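Local coordinates for envelope polyprotein (Puumala orthohantavirus, PDB 5FXU), which probably contributes, as the Gn glycoprotein ectodomain, to the antigenic surface of the hantavirus envelope, at residues Glu253-Glu265 with Thr340-Pro352. Sequence-based numbering, arbitrary orientation.
Sequences EVLSRMAFAPHGE and TLPLTWTGFIPLP
Trp345 reaches from strand 344-352 to Met258 of helix 253-260 and to Ala261 in the turn after it. Its NE1 donates to Ala261 O at 2.8 Å. The bond is nearly straight (173°) and lies in the indole plane. It pins the NE1 edge, while contacts on both faces limit the tilt. Ala261 O also accepts from Gly264 N, which closes a type I beta turn. Met258 CG sits over one indole face, 3.6 Å from the centroid of the five-membered ring, in a CH-pi contact. The opposite face has Gly347 N above its rim. CG of Trp345 is anti to the backbone N (chi1 -176°), which carries the ring across to the helix.

Past the turn, Glu265 is gripped twice. Its N donates to Thr346 O, and its OE1 accepts from Phe348 N, both at 2.8 Å. Gly264 has a positive phi, where a CB would press on the preceding carbonyl O. At the other end, Pro350 CD lies over a face of the Arg257 guanidinium, 3.3 Å from NH2. Val254 CG2 meets Ile349 CG2 at 4.1 Å.

A helix and its C-terminal turn are so fastened to a beta strand of the Gn head. The N-to-C directions of helix 253-260 and strand 344-352 differ by 135°. Strand 185-197 pairs antiparallel with strand 340-354, where Trp345 bonds to Cys193 and Gly347 to Val191. Phe212 of helix 208-216 touches Met258 and Leu255.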
loop_
_atom_site.group_PDB
_atom_site.type_symbol
_atom_site.label_atom_id
_atom_site.label_comp_id
_atom_site.label_asym_id
_atom_site.label_seq_id
_atom_site.Cartn_x
_atom_site.Cartn_y
_atom_site.Cartn_z
ATOM N N GLU A 253 -6.706 0.136 -15.447
ATOM C CA GLU A 253 -7.508 0.980 -14.600
ATOM C C GLU A 253 -6.830 1.399 -13.318
ATOM O O GLU A 253 -6.965 2.562 -12.902
ATOM C CB GLU A 253 -8.844 0.311 -14.308
ATOM C CG GLU A 253 -9.781 0.457 -15.478
ATOM C CD GLU A 253 -11.152 -0.079 -15.196
ATOM O OE1 GLU A 253 -11.358 -0.822 -14.191
ATOM O OE2 GLU A 253 -12.021 0.258 -16.027
ATOM N N VAL A 254 -6.098 0.475 -12.697
ATOM C CA VAL A 254 -5.422 0.777 -11.456
ATOM C C VAL A 254 -4.294 1.766 -11.723
ATOM O O VAL A 254 -4.105 2.718 -10.970
ATOM C CB VAL A 254 -4.879 -0.477 -10.772
ATOM C CG1 VAL A 254 -3.975 -0.109 -9.603
ATOM C CG2 VAL A 254 -6.023 -1.360 -10.269
ATOM N N LEU A 255 -3.540 1.532 -12.795
ATOM C CA LEU A 255 -2.452 2.418 -13.128
ATOM C C LEU A 255 -2.930 3.821 -13.418
ATOM O O LEU A 255 -2.263 4.760 -13.005
ATOM C CB LEU A 255 -1.641 1.925 -14.318
ATOM C CG LEU A 255 -0.602 0.881 -13.967
ATOM C CD1 LEU A 255 -0.240 0.137 -15.238
ATOM C CD2 LEU A 255 0.642 1.494 -13.342
ATOM N N SER A 256 -4.032 3.959 -14.164
ATOM C CA SER A 256 -4.557 5.288 -14.461
ATOM C C SER A 256 -5.017 6.014 -13.177
ATOM O O SER A 256 -4.619 7.158 -12.961
ATOM C CB SER A 256 -5.589 5.265 -15.587
ATOM O OG SER A 256 -6.607 4.396 -15.261
ATOM N N ARG A 257 -5.745 5.325 -12.297
ATOM C CA ARG A 257 -6.143 5.927 -11.021
ATOM C C ARG A 257 -4.912 6.265 -10.157
ATOM O O ARG A 257 -4.903 7.294 -9.500
ATOM C CB ARG A 257 -7.137 5.069 -10.265
ATOM C CG ARG A 257 -8.412 4.750 -11.021
ATOM C CD ARG A 257 -9.643 5.561 -10.638
ATOM N NE ARG A 257 -10.863 5.496 -11.497
ATOM C CZ ARG A 257 -11.038 4.930 -12.719
ATOM N NH1 ARG A 257 -10.109 4.206 -13.386
ATOM N NH2 ARG A 257 -12.238 5.081 -13.305
ATOM N N MET A 258 -3.870 5.430 -10.186
ATOM C CA MET A 258 -2.614 5.768 -9.514
ATOM C C MET A 258 -1.995 7.030 -10.089
ATOM O O MET A 258 -1.516 7.866 -9.346
ATOM C CB MET A 258 -1.586 4.630 -9.583
ATOM C CG MET A 258 -1.842 3.496 -8.601
ATOM S SD MET A 258 -0.707 2.109 -8.835
ATOM C CE MET A 258 -1.192 1.042 -7.488
ATOM N N ALA A 259 -1.993 7.147 -11.409
ATOM C CA ALA A 259 -1.393 8.284 -12.072
ATOM C C ALA A 259 -2.103 9.595 -11.744
ATOM O O ALA A 259 -1.455 10.596 -11.561
ATOM C CB ALA A 259 -1.327 8.063 -13.565
ATOM N N PHE A 260 -3.417 9.562 -11.560
ATOM C CA PHE A 260 -4.169 10.769 -11.194
ATOM C C PHE A 260 -4.269 11.003 -9.661
ATOM O O PHE A 260 -4.327 12.147 -9.227
ATOM C CB PHE A 260 -5.508 10.797 -11.936
ATOM C CG PHE A 260 -5.339 11.084 -13.419
ATOM C CD1 PHE A 260 -5.054 12.400 -13.871
ATOM C CD2 PHE A 260 -5.389 10.045 -14.371
ATOM C CE1 PHE A 260 -4.876 12.665 -15.234
ATOM C CE2 PHE A 260 -5.208 10.306 -15.737
ATOM C CZ PHE A 260 -4.947 11.611 -16.166
ATOM N N ALA A 261 -4.207 9.939 -8.852
ATOM C CA ALA A 261 -4.199 10.049 -7.402
ATOM C C ALA A 261 -3.035 9.226 -6.833
ATOM O O ALA A 261 -3.240 8.135 -6.284
ATOM C CB ALA A 261 -5.536 9.579 -6.834
ATOM N N PRO A 262 -1.808 9.759 -6.947
ATOM C CA PRO A 262 -0.637 9.033 -6.538
ATOM C C PRO A 262 -0.495 8.751 -5.044
ATOM O O PRO A 262 0.274 7.870 -4.716
ATOM C CB PRO A 262 0.505 9.907 -7.028
ATOM C CG PRO A 262 -0.073 11.265 -7.195
ATOM C CD PRO A 262 -1.447 10.979 -7.692
ATOM N N HIS A 263 -1.240 9.439 -4.174
ATOM C CA HIS A 263 -1.284 9.111 -2.724
ATOM C C HIS A 263 -2.570 8.386 -2.305
ATOM O O HIS A 263 -2.892 8.360 -1.138
ATOM C CB HIS A 263 -1.090 10.413 -1.912
ATOM C CG HIS A 263 0.245 11.040 -2.164
ATOM N ND1 HIS A 263 1.407 10.548 -1.602
ATOM C CD2 HIS A 263 0.620 12.050 -2.982
ATOM C CE1 HIS A 263 2.436 11.243 -2.037
ATOM N NE2 HIS A 263 1.989 12.155 -2.883
ATOM N N GLY A 264 -3.294 7.807 -3.271
ATOM C CA GLY A 264 -4.515 7.063 -2.993
ATOM C C GLY A 264 -5.766 7.920 -3.026
ATOM O O GLY A 264 -5.680 9.147 -3.113
ATOM N N GLU A 265 -6.915 7.265 -2.900
ATOM C CA GLU A 265 -8.233 7.897 -3.017
ATOM C C GLU A 265 -9.008 7.698 -1.714
ATOM O O GLU A 265 -8.801 6.707 -1.020
ATOM C CB GLU A 265 -9.028 7.362 -4.212
ATOM C CG GLU A 265 -8.288 7.480 -5.526
ATOM C CD GLU A 265 -9.009 6.898 -6.732
ATOM O OE1 GLU A 265 -9.610 5.835 -6.605
ATOM O OE2 GLU A 265 -8.936 7.500 -7.837
ATOM N N THR A 340 8.796 9.779 -5.939
ATOM C CA THR A 340 8.651 8.547 -5.202
ATOM C C THR A 340 7.432 7.767 -5.636
ATOM O O THR A 340 6.532 8.321 -6.272
ATOM C CB THR A 340 8.473 8.814 -3.696
ATOM O OG1 THR A 340 7.261 9.543 -3.482
ATOM C CG2 THR A 340 9.637 9.604 -3.143
ATOM N N LEU A 341 7.415 6.493 -5.224
ATOM C CA LEU A 341 6.249 5.608 -5.306
ATOM C C LEU A 341 5.854 5.225 -3.896
ATOM O O LEU A 341 6.718 4.940 -3.058
ATOM C CB LEU A 341 6.572 4.327 -6.077
ATOM C CG LEU A 341 6.695 4.482 -7.598
ATOM C CD1 LEU A 341 7.428 3.293 -8.181
ATOM C CD2 LEU A 341 5.339 4.627 -8.244
ATOM N N PRO A 342 4.546 5.192 -3.622
ATOM C CA PRO A 342 4.133 4.846 -2.273
ATOM C C PRO A 342 4.216 3.339 -2.011
ATOM O O PRO A 342 4.036 2.535 -2.942
ATOM C CB PRO A 342 2.695 5.343 -2.221
ATOM C CG PRO A 342 2.213 5.233 -3.649
ATOM C CD PRO A 342 3.408 5.578 -4.479
ATOM N N LEU A 343 4.455 2.975 -0.746
ATOM C CA LEU A 343 4.557 1.572 -0.333
ATOM C C LEU A 343 3.236 0.826 -0.418
ATOM O O LEU A 343 3.210 -0.350 -0.785
ATOM C CB LEU A 343 5.117 1.442 1.090
ATOM C CG LEU A 343 6.570 1.801 1.319
ATOM C CD1 LEU A 343 7.071 0.983 2.507
ATOM C CD2 LEU A 343 7.477 1.590 0.121
ATOM N N THR A 344 2.160 1.504 -0.040
ATOM C CA THR A 344 0.807 0.994 -0.197
ATOM C C THR A 344 -0.041 2.040 -0.889
ATOM O O THR A 344 0.286 3.221 -0.864
ATOM C CB THR A 344 0.139 0.647 1.137
ATOM O OG1 THR A 344 -0.175 1.853 1.853
ATOM C CG2 THR A 344 1.049 -0.258 1.974
ATOM N N TRP A 345 -1.109 1.584 -1.526
ATOM C CA TRP A 345 -1.982 2.452 -2.311
ATOM C C TRP A 345 -3.389 1.879 -2.270
ATOM O O TRP A 345 -3.585 0.689 -2.542
ATOM C CB TRP A 345 -1.503 2.540 -3.768
ATOM C CG TRP A 345 -2.305 3.508 -4.609
ATOM C CD1 TRP A 345 -2.048 4.823 -4.788
ATOM C CD2 TRP A 345 -3.483 3.219 -5.360
ATOM N NE1 TRP A 345 -2.993 5.388 -5.614
ATOM C CE2 TRP A 345 -3.893 4.425 -5.977
ATOM C CE3 TRP A 345 -4.236 2.059 -5.579
ATOM C CZ2 TRP A 345 -5.031 4.509 -6.807
ATOM C CZ3 TRP A 345 -5.377 2.134 -6.412
ATOM C CH2 TRP A 345 -5.754 3.348 -7.015
ATOM N N THR A 346 -4.341 2.725 -1.902
ATOM C CA THR A 346 -5.732 2.353 -1.787
ATOM C C THR A 346 -6.530 3.288 -2.692
ATOM O O THR A 346 -6.393 4.516 -2.630
ATOM C CB THR A 346 -6.216 2.420 -0.315
ATOM O OG1 THR A 346 -5.412 1.538 0.496
ATOM C CG2 THR A 346 -7.654 1.975 -0.194
ATOM N N GLY A 347 -7.344 2.691 -3.561
ATOM C CA GLY A 347 -8.223 3.438 -4.447
ATOM C C GLY A 347 -9.400 2.620 -4.918
ATOM O O GLY A 347 -9.698 1.580 -4.357
ATOM N N PHE A 348 -10.086 3.123 -5.936
ATOM C CA PHE A 348 -11.320 2.526 -6.443
ATOM C C PHE A 348 -11.281 2.450 -7.960
ATOM O O PHE A 348 -10.806 3.375 -8.610
ATOM C CB PHE A 348 -12.530 3.324 -5.976
ATOM C CG PHE A 348 -12.639 3.407 -4.482
ATOM C CD1 PHE A 348 -11.968 4.398 -3.772
ATOM C CD2 PHE A 348 -13.389 2.473 -3.774
ATOM C CE1 PHE A 348 -12.056 4.470 -2.381
ATOM C CE2 PHE A 348 -13.492 2.547 -2.386
ATOM C CZ PHE A 348 -12.818 3.538 -1.686
ATOM N N ILE A 349 -11.761 1.337 -8.511
ATOM C CA ILE A 349 -11.911 1.179 -9.954
ATOM C C ILE A 349 -13.300 0.637 -10.294
ATOM O O ILE A 349 -13.872 -0.170 -9.528
ATOM C CB ILE A 349 -10.815 0.275 -10.573
ATOM C CG1 ILE A 349 -10.925 -1.179 -10.089
ATOM C CG2 ILE A 349 -9.438 0.850 -10.270
ATOM C CD1 ILE A 349 -10.029 -2.155 -10.825
ATOM N N PRO A 350 -13.854 1.072 -11.442
ATOM C CA PRO A 350 -15.111 0.511 -11.916
ATOM C C PRO A 350 -14.902 -0.867 -12.539
ATOM O O PRO A 350 -13.983 -1.040 -13.330
ATOM C CB PRO A 350 -15.559 1.525 -12.959
ATOM C CG PRO A 350 -14.293 2.089 -13.511
ATOM C CD PRO A 350 -13.336 2.108 -12.357
ATOM N N LEU A 351 -15.724 -1.839 -12.160
ATOM C CA LEU A 351 -15.694 -3.159 -12.781
ATOM C C LEU A 351 -17.000 -3.466 -13.497
ATOM O O LEU A 351 -18.073 -3.213 -12.960
ATOM C CB LEU A 351 -15.476 -4.259 -11.747
ATOM C CG LEU A 351 -14.125 -4.329 -11.048
ATOM C CD1 LEU A 351 -14.064 -5.326 -9.902
ATOM C CD2 LEU A 351 -13.038 -4.652 -12.044
ATOM N N PRO A 352 -16.907 -4.044 -14.703
ATOM C CA PRO A 352 -18.087 -4.552 -15.370
ATOM C C PRO A 352 -18.453 -5.928 -14.818
ATOM O O PRO A 352 -17.571 -6.719 -14.476
ATOM C CB PRO A 352 -17.637 -4.644 -16.820
ATOM C CG PRO A 352 -16.196 -4.976 -16.732
ATOM C CD PRO A 352 -15.688 -4.312 -15.484
HETATM O O HOH W 1 -3.333 4.998 -0.296
#